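Local coordinates for protein sulfotransferase (Mus musculus, PDB 5X2B) that probably transfers sulfuryl groups from the nucleotide donor PAPS to acceptor molecules, and binds adenosine-3'-5'-diphosphate and calcium, at residues 32-37 and 80-85; 59-64 and 223-228. All coordinates share one frame; numbering follows the deposited sequence.

Contact 1: 32-37 and 80-85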
# COMPACT_ATOMS: atom_id res chain seq x y z
N ASP F 32 -2.90 -20.16 3.02
CA ASP F 32 -3.91 -19.35 2.39
C ASP F 32 -3.87 -17.90 2.84
O ASP F 32 -4.64 -17.09 2.35
CB ASP F 32 -5.28 -19.90 2.70
CG ASP F 32 -5.69 -19.66 4.14
OD1 ASP F 32 -5.05 -18.88 4.90
OD2 ASP F 32 -6.71 -20.28 4.49
N ASP F 33 -3.00 -17.58 3.78
CA ASP F 33 -2.88 -16.20 4.18
C ASP F 33 -2.78 -15.43 2.93
O ASP F 33 -2.09 -15.84 2.01
CB ASP F 33 -1.61 -15.93 4.93
CG ASP F 33 -1.75 -16.14 6.34
OD1 ASP F 33 -2.89 -16.07 6.80
OD2 ASP F 33 -0.72 -16.36 7.00
N ILE F 34 -3.43 -14.28 2.91
CA ILE F 34 -3.24 -13.31 1.83
C ILE F 34 -2.65 -11.97 2.33
O ILE F 34 -3.00 -11.47 3.37
CB ILE F 34 -4.57 -13.00 1.15
CG1 ILE F 34 -5.21 -14.29 0.66
CG2 ILE F 34 -4.39 -12.03 -0.05
CD1 ILE F 34 -6.58 -14.06 0.07
N PHE F 35 -1.76 -11.38 1.57
CA PHE F 35 -1.11 -10.16 2.00
C PHE F 35 -1.37 -9.06 0.98
O PHE F 35 -1.26 -9.28 -0.20
CB PHE F 35 0.38 -10.44 2.16
CG PHE F 35 0.71 -11.23 3.41
CD1 PHE F 35 0.77 -12.61 3.39
CD2 PHE F 35 0.98 -10.58 4.58
CE1 PHE F 35 1.08 -13.34 4.52
CE2 PHE F 35 1.30 -11.30 5.72
CZ PHE F 35 1.33 -12.69 5.68
N LEU F 36 -1.79 -7.88 1.42
CA LEU F 36 -2.08 -6.82 0.47
C LEU F 36 -1.00 -5.84 0.69
O LEU F 36 -0.88 -5.33 1.77
CB LEU F 36 -3.41 -6.19 0.77
CG LEU F 36 -4.37 -7.39 0.87
CD1 LEU F 36 -5.76 -7.09 1.40
CD2 LEU F 36 -4.49 -7.96 -0.50
N VAL F 37 -0.19 -5.61 -0.32
CA VAL F 37 1.02 -4.84 -0.13
C VAL F 37 1.12 -3.60 -1.06
O VAL F 37 0.68 -3.59 -2.22
CB VAL F 37 2.24 -5.78 -0.21
CG1 VAL F 37 3.47 -5.13 0.34
CG2 VAL F 37 1.97 -7.02 0.59
N PRO F 80 -9.38 -17.60 12.71
CA PRO F 80 -9.76 -18.91 12.22
C PRO F 80 -9.82 -18.88 10.71
O PRO F 80 -9.17 -19.70 10.04
CB PRO F 80 -11.16 -19.06 12.75
CG PRO F 80 -11.68 -17.66 12.85
CD PRO F 80 -10.54 -16.83 13.24
N LYS F 81 -10.58 -17.92 10.19
CA LYS F 81 -10.87 -17.90 8.77
C LYS F 81 -9.61 -17.58 8.00
O LYS F 81 -8.49 -17.53 8.54
CB LYS F 81 -11.94 -16.86 8.40
CG LYS F 81 -13.16 -16.83 9.30
CD LYS F 81 -14.46 -16.65 8.52
CE LYS F 81 -14.74 -15.19 8.22
NZ LYS F 81 -15.77 -14.94 7.18
N ARG F 82 -9.86 -17.37 6.71
CA ARG F 82 -8.85 -16.95 5.78
C ARG F 82 -8.53 -15.52 6.00
O ARG F 82 -9.42 -14.66 6.09
CB ARG F 82 -9.34 -17.07 4.36
CG ARG F 82 -8.23 -16.81 3.36
CD ARG F 82 -8.69 -17.00 1.99
NE ARG F 82 -7.53 -17.15 1.14
CZ ARG F 82 -7.60 -17.27 -0.17
NH1 ARG F 82 -8.80 -17.22 -0.79
NH2 ARG F 82 -6.47 -17.42 -0.87
N ARG F 83 -7.24 -15.28 6.01
CA ARG F 83 -6.70 -14.03 6.44
C ARG F 83 -6.21 -13.20 5.28
O ARG F 83 -5.33 -13.65 4.54
CB ARG F 83 -5.54 -14.35 7.36
CG ARG F 83 -5.97 -15.05 8.59
CD ARG F 83 -4.88 -14.97 9.63
NE ARG F 83 -3.65 -15.53 9.09
CZ ARG F 83 -2.68 -16.01 9.83
NH1 ARG F 83 -2.80 -16.00 11.14
NH2 ARG F 83 -1.59 -16.51 9.27
N ALA F 84 -6.76 -11.98 5.15
CA ALA F 84 -6.16 -10.90 4.32
C ALA F 84 -5.37 -9.93 5.20
O ALA F 84 -5.95 -9.24 6.05
CB ALA F 84 -7.22 -10.13 3.58
N ILE F 85 -4.06 -9.90 5.02
CA ILE F 85 -3.16 -9.20 5.91
C ILE F 85 -2.53 -7.98 5.24
O ILE F 85 -1.79 -8.09 4.25
CB ILE F 85 -2.11 -10.15 6.37
CG1 ILE F 85 -2.79 -11.39 6.96
CG2 ILE F 85 -1.19 -9.43 7.32
CD1 ILE F 85 -1.88 -12.61 7.08
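Over one face of the Arg82 guanidinium sits the CD1 methyl of Ile34, 3.4 Å from CZ of Arg82, while at its edge, in the plane, lies the carbonyl O of Asp32. Arg82 NE donates to Asp32 O at 3.1 Å, and the bond is almost straight (175°). On the other face of the sheet, Ile85 CD1 makes a CH-pi contact over the Phe35 ring, 3.9 Å from its centroid. There too the Asp33 carboxylate forms a salt bridge at the edge of the Arg83 guanidinium: NE of Arg83 faces OD1 of Asp33 and NH2 faces OD2, the groups side by side and nearly coplanar (20°). The modelled N–O separations are implausibly short, and the position of Asp33 OD2 is doubtful. With CG anti to the backbone N (chi1 -173°) and the chain extended to NE, Arg82 reaches across to the loop just before strand 34-37. With an alanine here, the Asp32 carbonyl would probably lose this donor and the Ile34 methyl the flat group that roofs it. Between the strands run the parallel backbone bonds: Ile34 N to Arg83 O (2.6 Å), Ile85 N to Ile34 O (2.5 Å) and Leu36 N to Ile85 O (2.8 Å). Ile34 thus bonds on both sides of Ala84, the usual parallel pattern. These are neighbouring inner strands of the P-loop-type sulfotransferase sheet, flanked by 104-109 and 59-61, with helix 44-52 packing on Leu36.

Contact 2: 59-64 and 223-228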
# COMPACT_ATOMS: atom_id res chain seq x y z
N ILE F 59 -13.23 -14.44 3.73
CA ILE F 59 -11.95 -13.85 4.12
C ILE F 59 -12.02 -12.77 5.19
O ILE F 59 -12.64 -11.73 4.98
CB ILE F 59 -11.34 -13.23 2.92
CG1 ILE F 59 -10.84 -14.31 2.00
CG2 ILE F 59 -10.22 -12.30 3.32
CD1 ILE F 59 -10.63 -13.77 0.65
N THR F 60 -11.37 -12.98 6.34
CA THR F 60 -11.27 -11.89 7.33
C THR F 60 -10.29 -10.85 6.84
O THR F 60 -9.26 -11.22 6.26
CB THR F 60 -10.79 -12.39 8.72
OG1 THR F 60 -11.70 -13.37 9.21
CG2 THR F 60 -10.75 -11.27 9.73
N LEU F 61 -10.58 -9.58 7.01
CA LEU F 61 -9.55 -8.59 6.72
C LEU F 61 -8.93 -8.05 7.96
O LEU F 61 -9.57 -7.35 8.71
CB LEU F 61 -10.06 -7.40 5.95
CG LEU F 61 -8.83 -6.54 5.65
CD1 LEU F 61 -8.41 -6.74 4.23
CD2 LEU F 61 -9.09 -5.11 5.92
N THR F 62 -7.65 -8.29 8.16
CA THR F 62 -7.07 -7.97 9.44
C THR F 62 -6.52 -6.52 9.56
O THR F 62 -6.96 -5.62 8.86
CB THR F 62 -5.98 -8.95 9.77
OG1 THR F 62 -4.80 -8.62 9.04
CG2 THR F 62 -6.42 -10.33 9.41
N SER F 63 -5.60 -6.34 10.49
CA SER F 63 -5.01 -5.06 10.83
C SER F 63 -3.53 -5.13 10.49
O SER F 63 -2.89 -6.13 10.71
CB SER F 63 -5.14 -4.87 12.35
OG SER F 63 -3.88 -4.54 12.91
N PRO F 64 -2.97 -4.03 9.99
CA PRO F 64 -1.63 -4.16 9.43
C PRO F 64 -0.83 -5.09 10.28
O PRO F 64 -0.86 -5.06 11.49
CB PRO F 64 -1.08 -2.76 9.53
CG PRO F 64 -2.27 -1.94 9.34
CD PRO F 64 -3.37 -2.64 10.09
N PRO F 223 -15.00 -1.80 17.66
CA PRO F 223 -13.87 -0.91 17.39
C PRO F 223 -13.57 -0.76 15.89
O PRO F 223 -13.70 -1.71 15.12
CB PRO F 223 -12.70 -1.60 18.13
CG PRO F 223 -13.15 -3.08 18.31
CD PRO F 223 -14.58 -3.20 17.82
N ASN F 224 -13.19 0.43 15.48
CA ASN F 224 -12.76 0.62 14.10
C ASN F 224 -11.67 -0.38 13.66
O ASN F 224 -10.77 -0.71 14.44
CB ASN F 224 -12.27 2.04 13.89
CG ASN F 224 -11.31 2.50 14.97
OD1 ASN F 224 -10.44 1.75 15.43
ND2 ASN F 224 -11.46 3.76 15.38
N HIS F 225 -11.78 -0.84 12.42
CA HIS F 225 -10.76 -1.71 11.84
C HIS F 225 -9.80 -0.86 11.04
O HIS F 225 -10.13 -0.29 9.99
CB HIS F 225 -11.38 -2.78 10.96
CG HIS F 225 -11.60 -2.36 9.54
ND1 HIS F 225 -11.29 -3.18 8.48
CD2 HIS F 225 -12.11 -1.23 9.01
CE1 HIS F 225 -11.59 -2.56 7.35
NE2 HIS F 225 -12.10 -1.37 7.65
N VAL F 226 -8.59 -0.77 11.57
CA VAL F 226 -7.55 -0.05 10.88
C VAL F 226 -6.95 -1.00 9.88
O VAL F 226 -6.99 -2.23 10.05
CB VAL F 226 -6.45 0.43 11.82
CG1 VAL F 226 -7.07 1.16 13.00
CG2 VAL F 226 -5.61 -0.74 12.28
N ILE F 227 -6.41 -0.42 8.83
CA ILE F 227 -5.87 -1.23 7.77
C ILE F 227 -4.57 -0.64 7.21
O ILE F 227 -3.80 -1.33 6.56
CB ILE F 227 -6.94 -1.49 6.68
CG1 ILE F 227 -7.66 -0.21 6.26
CG2 ILE F 227 -7.97 -2.49 7.22
CD1 ILE F 227 -8.68 -0.46 5.17
N CYS F 228 -4.30 0.63 7.48
CA CYS F 228 -2.95 1.12 7.28
C CYS F 228 -2.43 1.48 8.66
O CYS F 228 -3.14 2.05 9.47
CB CYS F 228 -2.92 2.32 6.36
SG CYS F 228 -1.31 3.01 6.06
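Leu61, the last residue of strand 59-61, sends its side chain into the loop 223-228 and brings CD2 to the edge of the His225 imidazole, near the ring plane, 3.8 Å from His225 CE1. The trans chi1 of Leu61 (-176°) carries the branch out to that edge, and the two side chains cross at about a right angle. The same methyl is modelled against CG2 of Ile227 too closely for two carbons, so the details of that contact are doubtful. The CA–CB bond of Thr62 points away from the loop, and its OG1 is hydrogen-bonded to Ala84 O; the Thr62 carbonyl meets the loop instead, with Thr62 O 3.7 Å from Ile227 CG2. This is the edge of the parallel alpha/beta sheet of a P-loop-type sulfotransferase fold, and the loop runs past the end of its border strand towards the nucleotide, with the Cys228 side chain about 5 Å from bound adenosine-3'-5'-diphosphate. Ile227 and Cys228 also touch His45 at the start of helix 44-52. At Ser63 the backbone takes over, its CA offering a C-H to Val226 O at 3.5 Å, while Ser63 OG is hydrogen-bonded to Lys72 NZ. Pro64 then meets the loop with its ring. Its CD sits 3.7 Å from Val226 CG2, the two side chains crossing nearly perpendicular, and is also near the Val226 carbonyl. One atom further round the ring, Pro64 CG comes to 3.2 Å from Ile227 O.

How the contacts relate
From the N terminus the chain enters the sheet at strand 34-37, runs through helix 44-52 to the border strand 59-61, then through helix 72-77 to strand 82-87, where contact 1 closes a loop of 42 residues. Within that loop lies the first segment of contact 2, whose partner arrives 158 residues later, after the other strands of the parallel sheet and several helices, so the two contacts cross along the chain. They meet directly where strands 82-87 and 59-61 pair: Thr60 N to Arg82 O (2.6 Å) and Ala84 N to Thr60 O (2.8 Å) are probable hydrogen bonds. Contact 1 thus joins two inner strands, and contact 2 ties the sheet's border to a late loop near the nucleotide.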